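IroE protein (PDB 2GZS) hydrolyses the trilactone of enterobactin and its glucosylated forms, usually cutting once to leave linear trimers and preferring the iron-free siderophores. Local coordinates at residues 158-163 with 183-188. Sequence-based numbering, arbitrary orientation.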
ATOM      1  N   SER A 158      -1.745   5.311   7.995  1.00 10.49           N
ATOM      2  CA  SER A 158      -2.803   4.311   8.198  1.00  7.34           C
ATOM      3  C   SER A 158      -2.371   3.330   9.280  1.00 11.23           C
ATOM      4  O   SER A 158      -3.223   2.906  10.098  1.00 11.67           O
ATOM      5  CB  SER A 158      -2.975   3.532   6.870  1.00 10.01           C
ATOM      6  OG  SER A 158      -3.463   4.399   5.873  1.00 11.09           O
ATOM      7  N   TRP A 159      -1.096   2.946   9.354  1.00 10.42           N
ATOM      8  CA  TRP A 159      -0.651   2.081  10.462  1.00  9.71           C
ATOM      9  C   TRP A 159      -0.957   2.748  11.798  1.00  9.56           C
ATOM     10  O   TRP A 159      -1.330   2.158  12.813  1.00 11.79           O
ATOM     11  CB  TRP A 159       0.889   1.861  10.329  1.00  9.26           C
ATOM     12  CG  TRP A 159       1.426   0.947  11.406  1.00 11.80           C
ATOM     13  CD1 TRP A 159       1.456  -0.438  11.403  1.00 11.42           C
ATOM     14  CD2 TRP A 159       2.015   1.324  12.649  1.00 11.40           C
ATOM     15  NE1 TRP A 159       2.020  -0.893  12.564  1.00 13.21           N
ATOM     16  CE2 TRP A 159       2.384   0.187  13.366  1.00 10.12           C
ATOM     17  CE3 TRP A 159       2.260   2.577  13.219  1.00 11.16           C
ATOM     18  CZ2 TRP A 159       2.988   0.213  14.623  1.00 14.18           C
ATOM     19  CZ3 TRP A 159       2.862   2.626  14.469  1.00 10.39           C
ATOM     20  CH2 TRP A 159       3.220   1.482  15.152  1.00 11.79           C
ATOM     21  N   LEU A 160      -0.848   4.083  11.864  1.00 10.01           N
ATOM     22  CA  LEU A 160      -1.155   4.843  13.104  1.00 11.92           C
ATOM     23  C   LEU A 160      -2.634   4.859  13.400  1.00 14.69           C
ATOM     24  O   LEU A 160      -3.002   4.883  14.577  1.00 17.24           O
ATOM     25  CB  LEU A 160      -0.680   6.308  12.991  1.00 14.16           C
ATOM     26  CG  LEU A 160       0.830   6.484  13.144  1.00 14.75           C
ATOM     27  CD1 LEU A 160       1.248   7.875  12.646  1.00 17.75           C
ATOM     28  CD2 LEU A 160       1.209   6.250  14.613  1.00 16.10           C
ATOM     29  N   SER A 161      -3.485   4.886  12.383  1.00 12.66           N
ATOM     30  CA  SER A 161      -4.900   5.200  12.660  1.00 16.60           C
ATOM     31  C   SER A 161      -5.856   4.056  12.368  1.00 15.77           C
ATOM     32  O   SER A 161      -7.004   4.033  12.857  1.00 22.14           O
ATOM     33  CB  SER A 161      -5.276   6.433  11.844  1.00 20.68           C
ATOM     34  OG  SER A 161      -4.303   7.486  11.918  1.00 37.31           O
ATOM     35  N   SER A 162      -5.500   3.058  11.616  1.00 15.37           N
ATOM     36  CA  SER A 162      -6.488   2.113  11.053  1.00 17.28           C
ATOM     37  C   SER A 162      -6.622   0.897  11.958  1.00 15.68           C
ATOM     38  O   SER A 162      -5.630   0.493  12.557  1.00 18.19           O
ATOM     39  CB  SER A 162      -6.009   1.648   9.659  1.00 13.02           C
ATOM     40  OG  SER A 162      -6.959   0.699   9.113  1.00 15.39           O
ATOM     41  N   SER A 163      -7.808   0.297  12.005  1.00 15.77           N
ATOM     42  CA  SER A 163      -7.915  -1.071  12.535  1.00 17.40           C
ATOM     43  C   SER A 163      -8.267  -2.044  11.424  1.00 19.12           C
ATOM     44  O   SER A 163      -8.608  -3.232  11.657  1.00 22.40           O
ATOM     45  CB  SER A 163      -8.969  -1.183  13.649  1.00 18.03           C
ATOM     46  OG  SER A 163     -10.177  -0.628  13.122  1.00 33.54           O
ATOM     47  N   LEU A 183       7.522   9.402  11.397  1.00 14.23           N
ATOM     48  CA  LEU A 183       8.246   8.460  12.268  1.00 19.13           C
ATOM     49  C   LEU A 183       8.162   8.751  13.766  1.00 13.63           C
ATOM     50  O   LEU A 183       8.143   7.869  14.614  1.00 15.58           O
ATOM     51  CB  LEU A 183       9.757   8.436  11.945  1.00 20.21           C
ATOM     52  CG  LEU A 183      10.123   7.515  10.783  1.00 24.40           C
ATOM     53  CD1 LEU A 183      11.635   7.478  10.590  1.00 33.71           C
ATOM     54  CD2 LEU A 183       9.536   6.124  10.991  1.00 25.85           C
ATOM     55  N   SER A 184       8.171  10.031  14.085  1.00 14.16           N
ATOM     56  CA  SER A 184       8.018  10.540  15.445  1.00 14.48           C
ATOM     57  C   SER A 184       6.679  10.076  16.015  1.00 18.19           C
ATOM     58  O   SER A 184       6.580   9.625  17.167  1.00 23.53           O
ATOM     59  CB  SER A 184       8.102  12.068  15.423  1.00 16.68           C
ATOM     60  OG  SER A 184       8.166  12.503  16.785  1.00 19.56           O
ATOM     61  N   ARG A 185       5.627  10.124  15.182  1.00 13.18           N
ATOM     62  CA  ARG A 185       4.354   9.577  15.711  1.00 14.47           C
ATOM     63  C   ARG A 185       4.380   8.061  15.815  1.00 13.30           C
ATOM     64  O   ARG A 185       3.829   7.469  16.773  1.00 13.88           O
ATOM     65  CB  ARG A 185       3.209   9.975  14.796  1.00 18.95           C
ATOM     66  CG  ARG A 185       2.926  11.465  14.670  1.00 22.53           C
ATOM     67  CD  ARG A 185       2.047  11.853  13.479  1.00 42.13           C
ATOM     68  NE  ARG A 185       0.741  11.241  13.412  1.00 38.88           N
ATOM     69  CZ  ARG A 185      -0.142  10.926  12.488  1.00 51.02           C
ATOM     70  NH1 ARG A 185       0.020  11.155  11.183  1.00 24.37           N
ATOM     71  NH2 ARG A 185      -1.293  10.331  12.856  1.00 40.13           N
ATOM     72  N   VAL A 186       5.015   7.411  14.841  1.00 12.56           N
ATOM     73  CA  VAL A 186       5.074   5.944  14.853  1.00 14.74           C
ATOM     74  C   VAL A 186       5.741   5.422  16.091  1.00 16.11           C
ATOM     75  O   VAL A 186       5.344   4.500  16.784  1.00 15.85           O
ATOM     76  CB  VAL A 186       5.823   5.411  13.588  1.00 14.18           C
ATOM     77  CG1 VAL A 186       6.244   3.974  13.832  1.00 15.09           C
ATOM     78  CG2 VAL A 186       4.956   5.602  12.348  1.00 14.53           C
ATOM     79  N   THR A 187       6.892   6.024  16.499  1.00 13.48           N
ATOM     80  CA  THR A 187       7.607   5.455  17.622  1.00 11.25           C
ATOM     81  C   THR A 187       7.011   5.970  18.959  1.00 11.02           C
ATOM     82  O   THR A 187       7.479   5.454  19.964  1.00 15.99           O
ATOM     83  CB  THR A 187       9.124   5.760  17.581  1.00 13.44           C
ATOM     84  OG1 THR A 187       9.360   7.184  17.540  1.00 16.43           O
ATOM     85  CG2 THR A 187       9.747   5.235  16.281  1.00 16.72           C
ATOM     86  N   ALA A 188       6.041   6.856  18.933  1.00 12.16           N
ATOM     87  CA  ALA A 188       5.422   7.357  20.154  1.00 15.98           C
ATOM     88  C   ALA A 188       4.237   6.500  20.624  1.00 19.55           C
ATOM     89  O   ALA A 188       3.645   6.843  21.648  1.00 14.50           O
ATOM     90  CB  ALA A 188       4.932   8.788  19.962  1.00 16.83           C
TER
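Leu-160 and Val-186 bring the last turns of helices 150-161 and 179-187 together, their CA atoms 6.6 Å apart, in a contact that combines apolar packing with a guanidinium laid on a leucine methyl. Leu-160 CD2 lies against the backbone of the other helix, 3.6 Å from Arg-185 O, and its CG comes within 4.3 Å of Val-186 CG2. Deeper in, the six-membered ring of Trp-159 meets the valine, CZ3 standing 3.7 Å from Val-186 CG1, and the two side chains cross at about a right angle. The bond from CA to CB of Trp-159 points toward helix 179-187, and CG lies anti to the backbone N (chi1 -178°); the indole also packs against Phe-194 and, edge-to-face, against Tyr-168. An alanine in place of Trp-159 would probably open a gap beside the methyls of Val-186 and leave Phe-194 and Tyr-168 without their ring partner.

Near the surface, the Arg-185 chain bends at chi3 (58°), and its guanidinium sets one face on Leu-160 CD1, which sits over the centre of the group, 3.3 Å above its plane. A salt bridge from Arg-185 NH1 to Asp-157, one turn before Ser-161 on helix 150-161, ties the charge down. Ser-161 OG lies at the guanidinium edge, but its hydrogen bond is to Asp-157 O.

Leu-230 of helix 219-232 touches both Trp-159 and Val-186. The contact thus joins the crossover helices of consecutive beta-alpha-beta units, which share strand 167-171, in an alpha/beta-hydrolase fold, at the far end of helix 150-161 from the nucleophile Ser-149.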